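Local atomic coordinates of polyhedrin (Operophtera brumata cypovirus 19, PDB entry 5A99), a protein that packs into the microcrystalline polyhedra that occlude cypovirus particles and probably shield them while they persist outside the insect host. Residues 33-38 / 49-54; 112-117 / 165-170. All blocks are in the same frame, centred on the assembly; numbering follows the deposited sequence.

Contact 1: 33-38 / 49-54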
loop_
_atom_site.group_PDB
_atom_site.type_symbol
_atom_site.label_atom_id
_atom_site.label_comp_id
_atom_site.label_asym_id
_atom_site.label_seq_id
_atom_site.Cartn_x
_atom_site.Cartn_y
_atom_site.Cartn_z
ATOM N N ILE A 33 -2.551 -17.678 5.189
ATOM C CA ILE A 33 -3.288 -17.249 6.360
ATOM C C ILE A 33 -4.225 -16.159 5.872
ATOM O O ILE A 33 -3.930 -15.439 4.901
ATOM C CB ILE A 33 -2.394 -16.762 7.528
ATOM C CG1 ILE A 33 -1.430 -15.677 7.069
ATOM C CG2 ILE A 33 -1.633 -17.923 8.130
ATOM C CD1 ILE A 33 -0.590 -15.096 8.203
ATOM N N TYR A 34 -5.372 -16.073 6.531
ATOM C CA TYR A 34 -6.435 -15.178 6.103
ATOM C C TYR A 34 -6.882 -14.307 7.261
ATOM O O TYR A 34 -6.933 -14.745 8.418
ATOM C CB TYR A 34 -7.634 -15.966 5.544
ATOM C CG TYR A 34 -7.296 -16.803 4.346
ATOM C CD1 TYR A 34 -7.223 -16.237 3.080
ATOM C CD2 TYR A 34 -7.039 -18.161 4.474
ATOM C CE1 TYR A 34 -6.901 -16.997 1.984
ATOM C CE2 TYR A 34 -6.722 -18.926 3.383
ATOM C CZ TYR A 34 -6.667 -18.343 2.138
ATOM O OH TYR A 34 -6.347 -19.110 1.049
ATOM N N ALA A 35 -7.194 -13.063 6.919
ATOM C CA ALA A 35 -7.737 -12.098 7.853
ATOM C C ALA A 35 -8.915 -11.385 7.182
ATOM O O ALA A 35 -8.745 -10.699 6.171
ATOM C CB ALA A 35 -6.666 -11.104 8.267
ATOM N N HIS A 36 -10.103 -11.566 7.749
ATOM C CA HIS A 36 -11.311 -10.935 7.233
ATOM C C HIS A 36 -11.774 -9.839 8.164
ATOM O O HIS A 36 -11.920 -10.055 9.366
ATOM C CB HIS A 36 -12.442 -11.946 7.102
ATOM C CG HIS A 36 -12.382 -12.775 5.858
ATOM N ND1 HIS A 36 -11.778 -14.009 5.821
ATOM C CD2 HIS A 36 -12.875 -12.558 4.613
ATOM C CE1 HIS A 36 -11.887 -14.517 4.605
ATOM N NE2 HIS A 36 -12.539 -13.650 3.850
ATOM N N LEU A 37 -12.020 -8.665 7.602
ATOM C CA LEU A 37 -12.687 -7.621 8.341
ATOM C C LEU A 37 -14.079 -7.499 7.736
ATOM O O LEU A 37 -14.237 -7.116 6.573
ATOM C CB LEU A 37 -11.906 -6.310 8.254
ATOM C CG LEU A 37 -12.539 -5.107 8.958
ATOM C CD1 LEU A 37 -12.890 -5.421 10.404
ATOM C CD2 LEU A 37 -11.598 -3.894 8.874
ATOM N N VAL A 38 -15.078 -7.882 8.519
ATOM C CA VAL A 38 -16.454 -7.894 8.049
ATOM C C VAL A 38 -17.184 -6.739 8.698
ATOM O O VAL A 38 -17.234 -6.633 9.921
ATOM C CB VAL A 38 -17.163 -9.198 8.415
ATOM C CG1 VAL A 38 -18.607 -9.224 7.836
ATOM C CG2 VAL A 38 -16.355 -10.374 7.941
ATOM N N ILE A 49 -13.812 -7.264 3.771
ATOM C CA ILE A 49 -12.444 -6.973 3.362
ATOM C C ILE A 49 -11.620 -8.189 3.754
ATOM O O ILE A 49 -11.574 -8.555 4.928
ATOM C CB ILE A 49 -11.907 -5.711 4.055
ATOM C CG1 ILE A 49 -12.742 -4.488 3.659
ATOM C CG2 ILE A 49 -10.457 -5.453 3.685
ATOM C CD1 ILE A 49 -12.375 -3.248 4.405
ATOM N N ARG A 50 -11.016 -8.845 2.768
ATOM C CA ARG A 50 -10.123 -9.958 3.041
ATOM C C ARG A 50 -8.688 -9.617 2.701
ATOM O O ARG A 50 -8.363 -9.228 1.570
ATOM C CB ARG A 50 -10.501 -11.216 2.271
ATOM C CG ARG A 50 -9.601 -12.401 2.621
ATOM C CD ARG A 50 -9.959 -13.657 1.857
ATOM N NE ARG A 50 -9.419 -13.696 0.498
ATOM C CZ ARG A 50 -10.145 -13.922 -0.597
ATOM N NH1 ARG A 50 -11.460 -14.083 -0.500
ATOM N NH2 ARG A 50 -9.551 -13.984 -1.794
ATOM N N ALA A 51 -7.835 -9.806 3.694
ATOM C CA ALA A 51 -6.394 -9.758 3.498
ATOM C C ALA A 51 -5.872 -11.185 3.563
ATOM O O ALA A 51 -6.402 -12.022 4.302
ATOM C CB ALA A 51 -5.754 -8.928 4.563
ATOM N N GLN A 52 -4.830 -11.458 2.801
ATOM C CA GLN A 52 -4.234 -12.782 2.796
ATOM C C GLN A 52 -2.774 -12.731 2.386
ATOM O O GLN A 52 -2.346 -11.852 1.628
ATOM C CB GLN A 52 -5.001 -13.708 1.850
ATOM C CG GLN A 52 -4.803 -13.402 0.380
ATOM C CD GLN A 52 -5.745 -14.190 -0.528
ATOM O OE1 GLN A 52 -6.889 -14.474 -0.167
ATOM N NE2 GLN A 52 -5.267 -14.527 -1.725
ATOM N N ASN A 53 -2.019 -13.706 2.875
ATOM C CA ASN A 53 -0.602 -13.780 2.616
ATOM C C ASN A 53 -0.074 -15.155 3.022
ATOM O O ASN A 53 -0.596 -15.783 3.955
ATOM C CB ASN A 53 0.116 -12.676 3.399
ATOM C CG ASN A 53 1.548 -12.475 2.947
ATOM O OD1 ASN A 53 2.481 -13.096 3.475
ATOM N ND2 ASN A 53 1.734 -11.605 1.962
ATOM N N PRO A 54 0.960 -15.636 2.328
ATOM C CA PRO A 54 1.462 -16.949 2.749
ATOM C C PRO A 54 2.145 -16.909 4.107
ATOM O O PRO A 54 2.295 -17.961 4.731
ATOM C CB PRO A 54 2.455 -17.337 1.642
ATOM C CG PRO A 54 2.690 -16.111 0.839
ATOM C CD PRO A 54 1.767 -15.028 1.258
#
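Ile33, Ala35 and Leu37 pair with Asn53, Ala51 and Ile49 through six backbone hydrogen bonds, the axes of the two antiparallel strands 4.7 Å apart at closest approach and their directions 165° apart. The non-hydrogen-bonded pairs, Tyr34 with Gln52 and His36 with Arg50, send their side chains to one face of the sheet. There the aliphatic part of Arg50 lies alongside the imidazole: CG of Arg50 stands over one face, 3.7 Å from the centroid of the His36 ring, offset toward the rim, a CH-pi contact. Beyond it the Arg50 chain bends at chi3 (81°), and NE donates to OE1 of Gln52 at 2.7 Å, with NH2 adding a weak second bond. The same Gln52 OE1 meets the edge of the Tyr34 ring in its plane, 3.3 Å from CE1 of Tyr34, and the amide and ring planes stand 77° apart. The polar ends find partners further out: His36 NE2 and Arg50 NH1 both bond Tyr232 OH, Tyr34 OH bonds Ala140 O of the second subunit, and Arg50 NH2 bonds Asn132 O of that subunit. On the other face Ala35 CB lies 4.4 Å from Ala51 CB. Leu37 CB lies 4.2 Å from Ile49 CB, and this face packs against strands 56-61 and 184-190. This is a beta hairpin with an apolar and a polar face, the first in the core between the sheets, the second shared between helix 225-236 and the second subunit.

Contact 2: 112-117 / 165-170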
loop_
_atom_site.group_PDB
_atom_site.type_symbol
_atom_site.label_atom_id
_atom_site.label_comp_id
_atom_site.label_asym_id
_atom_site.label_seq_id
_atom_site.Cartn_x
_atom_site.Cartn_y
_atom_site.Cartn_z
ATOM N N GLN A 112 -17.007 -7.962 12.469
ATOM C CA GLN A 112 -16.468 -9.250 12.887
ATOM C C GLN A 112 -15.090 -9.419 12.244
ATOM O O GLN A 112 -14.927 -9.252 11.027
ATOM C CB GLN A 112 -17.401 -10.415 12.518
ATOM C CG GLN A 112 -16.753 -11.791 12.717
ATOM C CD GLN A 112 -17.725 -12.970 12.637
ATOM O OE1 GLN A 112 -17.389 -14.089 13.031
ATOM N NE2 GLN A 112 -18.909 -12.735 12.094
ATOM N N PHE A 113 -14.093 -9.709 13.072
ATOM C CA PHE A 113 -12.732 -9.915 12.590
ATOM C C PHE A 113 -12.406 -11.395 12.735
ATOM O O PHE A 113 -12.561 -11.964 13.817
ATOM C CB PHE A 113 -11.766 -9.036 13.390
ATOM C CG PHE A 113 -10.323 -9.189 13.000
ATOM C CD1 PHE A 113 -9.888 -8.827 11.732
ATOM C CD2 PHE A 113 -9.393 -9.678 13.905
ATOM C CE1 PHE A 113 -8.549 -8.947 11.376
ATOM C CE2 PHE A 113 -8.054 -9.801 13.553
ATOM C CZ PHE A 113 -7.639 -9.438 12.282
ATOM N N ILE A 114 -11.997 -12.018 11.629
ATOM C CA ILE A 114 -11.707 -13.446 11.598
ATOM C C ILE A 114 -10.347 -13.730 10.988
ATOM O O ILE A 114 -10.035 -13.286 9.878
ATOM C CB ILE A 114 -12.770 -14.245 10.795
ATOM C CG1 ILE A 114 -14.177 -13.919 11.298
ATOM C CG2 ILE A 114 -12.515 -15.751 10.910
ATOM C CD1 ILE A 114 -15.247 -14.202 10.291
ATOM N N VAL A 115 -9.538 -14.474 11.736
ATOM C CA VAL A 115 -8.259 -14.959 11.250
ATOM C C VAL A 115 -8.373 -16.470 11.099
ATOM O O VAL A 115 -8.987 -17.143 11.918
ATOM C CB VAL A 115 -7.103 -14.595 12.201
ATOM C CG1 VAL A 115 -6.933 -13.080 12.257
ATOM C CG2 VAL A 115 -7.340 -15.171 13.590
ATOM N N GLN A 116 -7.825 -16.980 10.009
ATOM C CA GLN A 116 -7.923 -18.393 9.677
ATOM C C GLN A 116 -6.623 -18.894 9.075
ATOM O O GLN A 116 -5.954 -18.175 8.337
ATOM C CB GLN A 116 -9.064 -18.627 8.685
ATOM C CG GLN A 116 -9.208 -20.079 8.254
ATOM C CD GLN A 116 -10.356 -20.294 7.255
ATOM O OE1 GLN A 116 -11.438 -19.731 7.405
ATOM N NE2 GLN A 116 -10.119 -21.123 6.246
ATOM N N GLY A 117 -6.290 -20.140 9.384
ATOM C CA GLY A 117 -5.041 -20.744 8.974
ATOM C C GLY A 117 -4.252 -21.136 10.202
ATOM O O GLY A 117 -4.778 -21.080 11.320
ATOM N N GLU A 165 -9.704 -26.535 15.684
ATOM C CA GLU A 165 -9.762 -25.084 15.703
ATOM C C GLU A 165 -8.946 -24.599 14.514
ATOM O O GLU A 165 -7.739 -24.815 14.453
ATOM C CB GLU A 165 -9.212 -24.528 17.027
ATOM C CG GLU A 165 -10.087 -24.862 18.242
ATOM C CD GLU A 165 -9.528 -24.331 19.552
ATOM O OE1 GLU A 165 -8.328 -23.986 19.584
ATOM O OE2 GLU A 165 -10.290 -24.268 20.547
ATOM N N MET A 166 -9.600 -23.966 13.549
ATOM C CA MET A 166 -8.884 -23.501 12.374
ATOM C C MET A 166 -9.157 -22.038 12.015
ATOM O O MET A 166 -8.522 -21.476 11.110
ATOM C CB MET A 166 -9.165 -24.438 11.199
ATOM C CG MET A 166 -8.756 -25.889 11.502
ATOM S SD MET A 166 -8.441 -26.930 10.064
ATOM C CE MET A 166 -9.438 -26.100 8.864
ATOM N N ALA A 167 -10.074 -21.411 12.741
ATOM C CA ALA A 167 -10.307 -19.983 12.583
ATOM C C ALA A 167 -10.754 -19.389 13.911
ATOM O O ALA A 167 -11.281 -20.095 14.768
ATOM C CB ALA A 167 -11.330 -19.738 11.511
ATOM N N TRP A 168 -10.538 -18.087 14.069
ATOM C CA TRP A 168 -10.859 -17.394 15.300
ATOM C C TRP A 168 -11.586 -16.071 15.028
ATOM O O TRP A 168 -11.196 -15.282 14.143
ATOM C CB TRP A 168 -9.578 -17.159 16.098
ATOM C CG TRP A 168 -8.928 -18.427 16.539
ATOM C CD1 TRP A 168 -9.020 -19.003 17.773
ATOM C CD2 TRP A 168 -8.093 -19.295 15.755
ATOM N NE1 TRP A 168 -8.294 -20.165 17.808
ATOM C CE2 TRP A 168 -7.714 -20.369 16.585
ATOM C CE3 TRP A 168 -7.633 -19.269 14.438
ATOM C CZ2 TRP A 168 -6.893 -21.406 16.142
ATOM C CZ3 TRP A 168 -6.825 -20.300 13.996
ATOM C CH2 TRP A 168 -6.463 -21.355 14.846
ATOM N N SER A 169 -12.632 -15.827 15.811
ATOM C CA SER A 169 -13.523 -14.704 15.567
ATOM C C SER A 169 -13.650 -13.734 16.737
ATOM O O SER A 169 -13.795 -14.134 17.895
ATOM C CB SER A 169 -14.905 -15.239 15.199
ATOM O OG SER A 169 -15.880 -14.227 15.286
ATOM N N TYR A 170 -13.631 -12.452 16.396
ATOM C CA TYR A 170 -13.785 -11.363 17.345
ATOM C C TYR A 170 -14.818 -10.390 16.781
ATOM O O TYR A 170 -14.789 -10.069 15.587
ATOM C CB TYR A 170 -12.440 -10.662 17.527
ATOM C CG TYR A 170 -12.356 -9.667 18.651
ATOM C CD1 TYR A 170 -12.469 -10.071 19.974
ATOM C CD2 TYR A 170 -12.125 -8.324 18.398
ATOM C CE1 TYR A 170 -12.371 -9.151 21.017
ATOM C CE2 TYR A 170 -12.032 -7.407 19.419
ATOM C CZ TYR A 170 -12.164 -7.820 20.727
ATOM O OH TYR A 170 -12.063 -6.898 21.746
#
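Val115 and Trp168 meet as a hydrogen-bonded pair, and their side chains cross at about a right angle, CG2 of Val115 lying 3.9 Å from CB of Trp168. In Trp168 chi1 of -64° sets CG anti to the carbonyl carbon; the outer edge of the six-membered ring comes up to Gly117. There it meets a carbonyl, CZ3 of Trp168 lying 3.5 Å from O of Gly117, with that oxygen in the ring plane. On the opposite face of the sheet, Ser169 OG, anti to its backbone N (chi1 165°), donates to OE1 of Gln112 at 2.7 Å. The donor is tilted 34° from the amide carbonyl plane, and the extended Gln112 chain carries its amide across to it. Next on this face come Ile114, whose CG2 lies 4.2 Å from CB of Ala167, and Gln116, whose CG comes within 3.3 Å of Met166 O.

Five backbone hydrogen bonds underlie these contacts, from the Phe113-Tyr170 pair to Gly117 N, which donates to Met166 O at 3.1 Å. Gly117 has backbone angles at which a CB would collide with the carbonyl oxygen of Gln116. Further out, Gln112 NE2 bonds Tyr40 OH and Arg241 O, while the amide of Gln116 bonds Leu239 N through OE1 and Gln237 O through NE2, tying this face to strand 33-40 through Tyr40 and to residues 237-241 near the C-terminus. Phe113, on the Trp168 face, stacks on Phe126. On the outer flank of strand 165-170, the backbones of Met166 and Ala167 share Ile159 as partner. The whole is an inner antiparallel strand pair of a larger sheet, one of whose strands carries a classic beta bulge on its other side, against strand 157-161.

In the fold
Contacts 1 and 2 are consecutive parts of one antiparallel sheet: strand 33-40 lies between 46-53 and 110-116, and backbone bonds such as His36 N to Ile114 O join them directly, their centres about 10 Å apart. Both are buried, contact 1 nearer the centre of the chain, while in contact 2 Tyr170 is partly exposed. Contact 1 closes a local hairpin; contact 2 joins strands far apart in sequence. Their polar faces differ too. In contact 1 Tyr34, Arg50 and Gln52 hydrogen-bond to the second subunit, while His36 turns to Tyr232 of its own chain. Contact 2 turns its glutamines mainly to the chain's own C-terminal segment; Gln116 and Met166 pack on Met141 of the second subunit.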